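PDB 1VLI: spore coat polysaccharide biosynthesis protein SpsE from Bacillus subtilis, which probably acts as a sialic acid synthase-like enzyme, with N-acylneuraminate-9-phosphate synthase activity, in making the polysaccharide of the spore coat. Local coordinates for residues 223-228 / 245-250; 29-34 / 57-62. All coordinates share one frame; numbering follows the deposited sequence.

Interaction 1: 223-228 / 245-250; sequences FSDHSE and IEKHFT
Lys-247 runs alongside Asp-225 in the same direction, and its ammonium group bridges Asp-225 and the turn at Ser-227. NZ meets Asp-225 OD2 at 2.6 Å in a salt bridge, coming from well above the carboxylate plane, and donates to Ser-227 O at the same distance; His-229 O takes a third bond from it. A bend at chi2 (91°) brings the lysine chain over to the neighbouring strand. The other carboxylate oxygen, Asp-225 OD1, is gripped twice: Ser-227 OG meets it on the syn side at 2.7 Å, and Ser-227 N reaches it from above the plane, closing an Asx turn. Both oxygens of this buried aspartate are therefore satisfied, which would favour its ionised form.

The backbones run parallel. Glu-246 N donates to Phe-223 O at 3.0 Å, and Asp-225 N makes a nearly straight bond to Glu-246 O (2.7 Å, 173°). Beyond this pair a water spans the separating chains, donating to Asp-225 O and accepting from His-248 N. On the face carrying Ser-224 and Glu-246, Ser-224 OG donates to Glu-246 OE1 at 2.8 Å, on the anti side of the carboxylate but tilted well out of its plane; OE2 is bound by Lys-62. Apolar contact is slight: Ile-245 CD1 sits at the edge of the Phe-223 ring, 4.0 Å from CB.

At the C-terminal ends of the pair, the imidazoles of His-226 and His-248 meet rim to rim, His-226 CD2 lying 3.6 Å from His-248 NE2. Val-194 O accepts from His-226 ND1 and would restrain the turn of that ring. Two histidines presented by the C-terminal ends of adjacent parallel strands form a zinc site at the mouth of a TIM barrel, the fold of the NeuB family.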
# COMPACT_ATOMS: atom_id res chain seq x y z
N PHE A 223 -1.93 4.41 -10.23
CA PHE A 223 -0.64 3.81 -10.55
C PHE A 223 0.44 4.29 -9.57
O PHE A 223 0.71 5.49 -9.51
CB PHE A 223 -0.26 4.26 -11.96
CG PHE A 223 1.07 3.73 -12.45
CD1 PHE A 223 1.34 2.36 -12.47
CD2 PHE A 223 2.01 4.61 -13.00
CE1 PHE A 223 2.56 1.86 -12.96
CE2 PHE A 223 3.25 4.13 -13.49
CZ PHE A 223 3.52 2.75 -13.48
N SER A 224 1.02 3.37 -8.79
CA SER A 224 2.25 3.71 -8.05
C SER A 224 3.42 3.38 -8.96
O SER A 224 3.59 2.22 -9.37
CB SER A 224 2.38 2.97 -6.73
OG SER A 224 1.14 2.94 -6.06
N ASP A 225 4.22 4.41 -9.24
CA ASP A 225 5.28 4.36 -10.22
C ASP A 225 6.62 4.13 -9.58
O ASP A 225 7.09 4.97 -8.80
CB ASP A 225 5.28 5.65 -11.03
CG ASP A 225 6.23 5.61 -12.21
OD1 ASP A 225 6.73 4.52 -12.56
OD2 ASP A 225 6.52 6.63 -12.86
N HIS A 226 7.25 3.01 -9.90
CA HIS A 226 8.58 2.68 -9.39
C HIS A 226 9.71 2.84 -10.40
O HIS A 226 10.86 2.50 -10.12
CB HIS A 226 8.61 1.27 -8.79
CG HIS A 226 7.88 1.16 -7.49
ND1 HIS A 226 7.09 0.08 -7.17
CD2 HIS A 226 7.80 2.00 -6.43
CE1 HIS A 226 6.57 0.25 -5.97
NE2 HIS A 226 6.99 1.42 -5.50
N SER A 227 9.38 3.37 -11.58
CA SER A 227 10.37 3.64 -12.62
C SER A 227 11.09 4.96 -12.37
O SER A 227 10.53 5.88 -11.78
CB SER A 227 9.68 3.72 -13.97
OG SER A 227 8.95 4.94 -14.07
N GLU A 228 12.32 5.03 -12.89
CA GLU A 228 13.24 6.15 -12.68
C GLU A 228 12.83 7.47 -13.32
O GLU A 228 12.86 8.52 -12.68
CB GLU A 228 14.64 5.78 -13.21
CG GLU A 228 15.37 4.71 -12.42
CD GLU A 228 16.86 4.71 -12.72
OE1 GLU A 228 17.53 5.70 -12.38
OE2 GLU A 228 17.37 3.72 -13.31
N ILE A 245 -1.56 8.99 -8.88
CA ILE A 245 -0.17 8.64 -9.20
C ILE A 245 0.61 8.75 -7.92
O ILE A 245 0.50 9.76 -7.21
CB ILE A 245 0.46 9.62 -10.25
CG1 ILE A 245 -0.30 9.64 -11.57
CG2 ILE A 245 1.95 9.33 -10.50
CD1 ILE A 245 -0.35 8.21 -12.36
N GLU A 246 1.41 7.73 -7.63
CA GLU A 246 2.32 7.77 -6.50
C GLU A 246 3.76 7.65 -7.06
O GLU A 246 4.03 6.79 -7.92
CB GLU A 246 2.00 6.60 -5.58
CG GLU A 246 2.60 6.65 -4.18
CD GLU A 246 2.29 5.39 -3.38
OE1 GLU A 246 1.47 4.55 -3.84
OE2 GLU A 246 2.89 5.22 -2.30
N LYS A 247 4.65 8.55 -6.62
CA LYS A 247 6.07 8.50 -6.99
C LYS A 247 6.93 8.84 -5.77
O LYS A 247 6.56 9.74 -5.00
CB LYS A 247 6.36 9.51 -8.11
CG LYS A 247 7.70 9.34 -8.84
CD LYS A 247 7.60 8.45 -10.06
CE LYS A 247 8.74 8.72 -11.03
NZ LYS A 247 8.73 7.72 -12.15
N HIS A 248 8.04 8.11 -5.61
CA HIS A 248 9.02 8.42 -4.55
C HIS A 248 9.76 9.71 -4.90
O HIS A 248 10.06 9.98 -6.09
CB HIS A 248 10.06 7.33 -4.38
CG HIS A 248 9.49 6.03 -3.90
ND1 HIS A 248 9.84 5.47 -2.69
CD2 HIS A 248 8.61 5.17 -4.46
CE1 HIS A 248 9.19 4.33 -2.53
NE2 HIS A 248 8.44 4.12 -3.59
N PHE A 249 10.04 10.51 -3.87
CA PHE A 249 10.90 11.66 -4.02
C PHE A 249 11.85 11.79 -2.83
O PHE A 249 11.62 11.24 -1.76
CB PHE A 249 10.09 12.94 -4.21
CG PHE A 249 9.57 13.55 -2.94
CD1 PHE A 249 8.53 12.95 -2.24
CD2 PHE A 249 10.11 14.75 -2.45
CE1 PHE A 249 8.03 13.51 -1.09
CE2 PHE A 249 9.61 15.34 -1.28
CZ PHE A 249 8.58 14.72 -0.59
N THR A 250 12.94 12.51 -3.06
CA THR A 250 13.92 12.76 -2.02
C THR A 250 14.30 14.22 -2.11
O THR A 250 13.82 14.93 -2.98
CB THR A 250 15.15 11.85 -2.18
OG1 THR A 250 16.14 12.20 -1.20
CG2 THR A 250 15.86 12.12 -3.53
O HOH W 1 9.18 6.04 -7.66

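Interaction 2: 29-34 / 57-62; sequences VFIIAE and GADAVK
Phe-30 lays one face of its ring over Asp-59 CB, a CH-pi contact 3.9 Å from the ring centroid, while Ala-60 CB touches its CE2 at 3.7 Å. The ring, its CG anti to the backbone N (chi1 -171°), lies within 10° of parallel to the Asp-59 carboxylate. Ile-32 CG1 extends this apolar patch over Ala-60 CB. On the other face of the sheet Ala-58 CB packs against both Ile-31 CG2 and Ala-33 CB; Ile-31 and Ala-33 also touch helix 266-285.

Between these layers the strands pair in parallel. Ile-31 O accepts from both Asp-59 N and Ala-60 N, two bent bonds in its carbonyl plane; Ala-33 then receives a bond from Lys-62 N at its O and gives one from its N to Ala-60 O. The pair belongs to a right-handed beta-alpha-beta unit of the TIM barrel, in which helix 43-56 ends in a Schellman motif at Gly-57, whose positive phi turns the chain back toward the sheet.

At the N-terminal end, Asp-59 OD2 uses its anti lone pair to accept from Ile-31 N at 2.9 Å, in a nearly straight bond. The same oxygen pairs with Arg-277, and OD1 with Lys-21. An alanine here would probably leave Ile-31 N without this acceptor and both basic groups without their shared counter-charge. At the opposite end, Lys-62 NZ makes only a weak, 3.4 Å salt bridge to Glu-34 OE2, its stronger partner being Glu-246; Glu-34 itself lies close to the bound zinc.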
# COMPACT_ATOMS: atom_id res chain seq x y z
N VAL A 29 -6.25 14.48 -11.35
CA VAL A 29 -5.45 13.37 -10.85
C VAL A 29 -4.93 13.70 -9.46
O VAL A 29 -4.48 14.82 -9.21
CB VAL A 29 -4.30 12.99 -11.83
CG1 VAL A 29 -3.44 11.83 -11.26
CG2 VAL A 29 -4.90 12.55 -13.19
N PHE A 30 -5.03 12.75 -8.53
CA PHE A 30 -4.58 12.94 -7.15
C PHE A 30 -3.14 12.44 -7.04
O PHE A 30 -2.87 11.22 -7.24
CB PHE A 30 -5.51 12.20 -6.18
CG PHE A 30 -5.26 12.51 -4.73
CD1 PHE A 30 -5.84 13.61 -4.12
CD2 PHE A 30 -4.45 11.67 -3.97
CE1 PHE A 30 -5.57 13.90 -2.75
CE2 PHE A 30 -4.21 11.91 -2.64
CZ PHE A 30 -4.76 13.06 -2.02
N ILE A 31 -2.23 13.38 -6.74
CA ILE A 31 -0.79 13.09 -6.74
C ILE A 31 -0.20 12.94 -5.36
O ILE A 31 -0.27 13.86 -4.52
CB ILE A 31 0.02 14.16 -7.54
CG1 ILE A 31 -0.56 14.36 -8.92
CG2 ILE A 31 1.50 13.75 -7.63
CD1 ILE A 31 -0.04 15.54 -9.67
N ILE A 32 0.40 11.76 -5.15
CA ILE A 32 0.98 11.40 -3.85
C ILE A 32 2.50 11.40 -3.97
O ILE A 32 3.08 10.57 -4.69
CB ILE A 32 0.50 10.04 -3.45
CG1 ILE A 32 -1.02 9.98 -3.48
CG2 ILE A 32 1.00 9.62 -2.09
CD1 ILE A 32 -1.56 8.50 -3.45
N ALA A 33 3.16 12.35 -3.29
CA ALA A 33 4.61 12.30 -3.20
C ALA A 33 5.01 11.40 -2.04
O ALA A 33 4.61 11.64 -0.90
CB ALA A 33 5.18 13.66 -3.06
N GLU A 34 5.79 10.36 -2.33
CA GLU A 34 6.11 9.31 -1.37
C GLU A 34 7.53 9.54 -0.81
O GLU A 34 8.55 9.31 -1.49
CB GLU A 34 5.84 7.92 -2.04
CG GLU A 34 6.73 6.73 -1.71
CD GLU A 34 6.38 6.03 -0.41
OE1 GLU A 34 6.15 6.71 0.63
OE2 GLU A 34 6.37 4.79 -0.42
N GLY A 57 3.66 21.00 -6.17
CA GLY A 57 2.21 20.96 -6.45
C GLY A 57 1.59 19.56 -6.35
O GLY A 57 0.59 19.26 -7.01
N ALA A 58 2.18 18.70 -5.53
CA ALA A 58 1.58 17.43 -5.16
C ALA A 58 0.37 17.64 -4.24
O ALA A 58 0.24 18.68 -3.59
CB ALA A 58 2.62 16.56 -4.51
N ASP A 59 -0.51 16.64 -4.19
CA ASP A 59 -1.72 16.71 -3.39
C ASP A 59 -1.51 16.19 -1.99
O ASP A 59 -2.17 16.62 -1.04
CB ASP A 59 -2.82 15.88 -4.05
CG ASP A 59 -3.36 16.54 -5.27
OD1 ASP A 59 -3.90 17.67 -5.10
OD2 ASP A 59 -3.26 16.05 -6.43
N ALA A 60 -0.60 15.23 -1.89
CA ALA A 60 -0.44 14.44 -0.69
C ALA A 60 1.04 14.20 -0.53
O ALA A 60 1.79 14.20 -1.52
CB ALA A 60 -1.18 13.07 -0.83
N VAL A 61 1.45 13.97 0.72
CA VAL A 61 2.82 13.58 1.00
C VAL A 61 2.71 12.39 1.91
O VAL A 61 1.93 12.40 2.87
CB VAL A 61 3.65 14.72 1.65
CG1 VAL A 61 3.06 15.10 3.00
CG2 VAL A 61 5.14 14.32 1.77
N LYS A 62 3.47 11.35 1.59
CA LYS A 62 3.35 10.10 2.29
C LYS A 62 4.65 9.70 3.02
O LYS A 62 5.72 9.64 2.39
CB LYS A 62 2.93 9.02 1.31
CG LYS A 62 3.14 7.63 1.89
CD LYS A 62 1.93 6.81 1.75
CE LYS A 62 2.00 6.01 0.43
NZ LYS A 62 3.10 5.01 0.45

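From the N terminus, interaction 2 comes first: strand 30-36 leads into helix 43-56, and the return of the chain along 57-62 closes one beta-alpha-beta unit. The chain then passes through most of the barrel before strand 220-225 opens interaction 1, closed across helix 232-239 by strand 244-248. The two loops thus follow in series, neither nesting nor crossing. They meet because strand 244-248, the last of the barrel, lies beside strand 30-36, the first, so that together they span the closure of the sheet. Lys-62 NZ reaches Glu-246 OE2 at 2.8 Å across this seam, and Phe-249 packs on Ala-33.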